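Local coordinates for protein methionyl-tRNA formyltransferase (Clostridium thermocellum, PDB 1ZGH) that probably transfers a formyl group from 10-formyltetrahydrofolate to the amino group of methionyl-tRNA, producing the formylated initiator used in bacterial translation, at residues Ile166-Asn169 with Asp170-Glu174. Sequence-based numbering, arbitrary orientation.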
ATOM      1  N   ILE A 166      11.363   2.869  -0.194  1.00 26.85           N
ATOM      2  CA  ILE A 166      11.326   4.199  -0.820  1.00 26.80           C
ATOM      3  C   ILE A 166      10.643   5.225   0.093  1.00 26.42           C
ATOM      4  O   ILE A 166      11.115   6.360   0.227  1.00 25.95           O
ATOM      5  CB  ILE A 166      10.632   4.137  -2.224  1.00 27.22           C
ATOM      6  CG1 ILE A 166      11.525   3.332  -3.182  1.00 28.42           C
ATOM      7  CG2 ILE A 166      10.339   5.566  -2.774  1.00 27.67           C
ATOM      8  CD1 ILE A 166      10.898   2.934  -4.564  1.00 27.59           C
ATOM      9  N   ILE A 167       9.550   4.824   0.732  1.00 25.32           N
ATOM     10  CA  ILE A 167       8.780   5.710   1.554  1.00 25.67           C
ATOM     11  C   ILE A 167       9.599   6.141   2.789  1.00 26.08           C
ATOM     12  O   ILE A 167       9.691   7.347   3.139  1.00 25.72           O
ATOM     13  CB  ILE A 167       7.447   5.070   1.965  1.00 25.10           C
ATOM     14  CG1 ILE A 167       6.502   5.062   0.758  1.00 24.91           C
ATOM     15  CG2 ILE A 167       6.783   5.845   3.121  1.00 24.79           C
ATOM     16  CD1 ILE A 167       5.241   4.180   0.948  1.00 25.43           C
ATOM     17  N   PHE A 168      10.201   5.156   3.437  1.00 26.24           N
ATOM     18  CA  PHE A 168      10.942   5.398   4.680  1.00 26.87           C
ATOM     19  C   PHE A 168      12.327   5.994   4.495  1.00 28.13           C
ATOM     20  O   PHE A 168      12.750   6.803   5.336  1.00 26.11           O
ATOM     21  CB  PHE A 168      11.026   4.133   5.536  1.00 26.59           C
ATOM     22  CG  PHE A 168       9.763   3.869   6.330  1.00 26.33           C
ATOM     23  CD1 PHE A 168       9.536   4.539   7.512  1.00 24.48           C
ATOM     24  CD2 PHE A 168       8.806   2.966   5.877  1.00 27.22           C
ATOM     25  CE1 PHE A 168       8.365   4.322   8.258  1.00 23.28           C
ATOM     26  CE2 PHE A 168       7.632   2.721   6.610  1.00 25.99           C
ATOM     27  CZ  PHE A 168       7.422   3.417   7.829  1.00 26.95           C
ATOM     28  N   ASN A 169      13.019   5.631   3.421  1.00 28.44           N
ATOM     29  CA  ASN A 169      14.412   6.090   3.253  1.00 30.01           C
ATOM     30  C   ASN A 169      14.502   7.386   2.472  1.00 30.02           C
ATOM     31  O   ASN A 169      15.425   8.151   2.682  1.00 30.02           O
ATOM     32  CB  ASN A 169      15.272   5.015   2.593  1.00 30.76           C
ATOM     33  CG  ASN A 169      15.498   3.787   3.496  1.00 33.85           C
ATOM     34  OD1 ASN A 169      15.058   3.738   4.653  1.00 36.27           O
ATOM     35  ND2 ASN A 169      16.218   2.813   2.971  1.00 35.84           N
ATOM     36  N   ASP A 170      13.521   7.661   1.614  1.00 30.40           N
ATOM     37  CA  ASP A 170      13.567   8.827   0.718  1.00 31.07           C
ATOM     38  C   ASP A 170      12.420   9.806   0.984  1.00 30.45           C
ATOM     39  O   ASP A 170      12.664  10.974   1.308  1.00 30.13           O
ATOM     40  CB  ASP A 170      13.553   8.335  -0.733  1.00 32.18           C
ATOM     41  CG  ASP A 170      13.535   9.469  -1.759  1.00 35.54           C
ATOM     42  OD1 ASP A 170      13.433   9.145  -2.970  1.00 38.37           O
ATOM     43  OD2 ASP A 170      13.632  10.671  -1.386  1.00 41.14           O
HETATM   44  N   MSE A 171      11.179   9.338   0.893  1.00 29.15           N
HETATM   45  CA  MSE A 171      10.036  10.239   0.909  1.00 30.12           C
HETATM   46  C   MSE A 171       9.756  10.913   2.267  1.00 29.26           C
HETATM   47  O   MSE A 171       9.585  12.133   2.317  1.00 28.16           O
HETATM   48  CB  MSE A 171       8.787   9.549   0.362  1.00 29.45           C
HETATM   49  CG  MSE A 171       8.988   9.040  -1.058  1.00 30.36           C
HETATM   50 SE   MSE A 171       7.371   8.264  -1.793  1.00 36.36          SE
HETATM   51  CE  MSE A 171       6.490   9.899  -2.463  1.00 32.30           C
ATOM     52  N   ILE A 172       9.685  10.126   3.335  1.00 29.06           N
ATOM     53  CA  ILE A 172       9.446  10.650   4.662  1.00 29.07           C
ATOM     54  C   ILE A 172      10.540  11.663   5.082  1.00 29.03           C
ATOM     55  O   ILE A 172      10.205  12.773   5.444  1.00 28.15           O
ATOM     56  CB  ILE A 172       9.156   9.534   5.712  1.00 28.36           C
ATOM     57  CG1 ILE A 172       7.738   8.983   5.462  1.00 28.41           C
ATOM     58  CG2 ILE A 172       9.199  10.096   7.148  1.00 29.95           C
ATOM     59  CD1 ILE A 172       7.313   7.827   6.351  1.00 29.42           C
ATOM     60  N   PRO A 173      11.835  11.310   4.984  1.00 29.89           N
ATOM     61  CA  PRO A 173      12.880  12.317   5.277  1.00 30.18           C
ATOM     62  C   PRO A 173      12.769  13.632   4.487  1.00 30.67           C
ATOM     63  O   PRO A 173      12.961  14.721   5.049  1.00 30.56           O
ATOM     64  CB  PRO A 173      14.174  11.584   4.925  1.00 30.46           C
ATOM     65  CG  PRO A 173      13.840  10.157   5.134  1.00 30.10           C
ATOM     66  CD  PRO A 173      12.432  10.013   4.633  1.00 29.96           C
ATOM     67  N   GLU A 174      12.471  13.535   3.202  1.00 31.34           N
ATOM     68  CA  GLU A 174      12.286  14.726   2.362  1.00 32.19           C
ATOM     69  C   GLU A 174      11.090  15.563   2.805  1.00 31.68           C
ATOM     70  O   GLU A 174      11.198  16.798   2.981  1.00 30.88           O
ATOM     71  CB  GLU A 174      12.116  14.333   0.891  1.00 33.15           C
ATOM     72  CG  GLU A 174      11.567  15.477   0.026  1.00 36.91           C
ATOM     73  CD  GLU A 174      12.452  15.775  -1.153  1.00 41.95           C
ATOM     74  OE1 GLU A 174      11.966  15.696  -2.305  1.00 44.76           O
ATOM     75  OE2 GLU A 174      13.636  16.097  -0.913  1.00 45.61           O
TER
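Ile166 O receives two backbone N-H groups from the next turn of helix 156-178. Met171 N, an i to i+5 partner, reaches it at 3.1 Å in the plane of the carbonyl, with an N-H...O angle of 164°, whereas Asp170 N, the i to i+4 partner, also 3.1 Å from Ile166 O, comes from 40° above that plane and is more bent. One residue on, Ile172 N repeats the i to i+5 spacing and points almost straight at Ile167 O (2.8 Å), nearly in line with the C=O bond. The helix is thus widened into a pi-type turn just ahead of Pro173. Having no N-H to offer, the proline instead sets its ring against two carbonyls, CD lying 3.3 Å from Phe168 O and CG 3.5 Å from Asn169 O, and the helix kinks here. Regular i to i+4 bonding returns with Glu174 N to Asp170 O. This helix packs on the mixed, Rossmann-like sheet of the formyltransferase domain, and Ile167, Met171 and Ile172 all touch Phe103 on strand 100-104. Among the side chains, Ile172 CD1 rests over one face of the Phe168 ring and also meets Ile167 CG2 at 3.8 Å. With CG beside the backbone N (chi1 -58°) and chi2 extended, the selenium of Met171, a selenomethionine, touches both Ile166 CG2 and Ile167 CG1. Phe168 and Ile172 also pack against Phe49 of helix 40-52. On the more open side, Asp170 OD1 forms a salt bridge with Arg148 NE; Arg148 NH2 pairs with Glu174 OE1, so one guanidinium links carboxylates on successive turns.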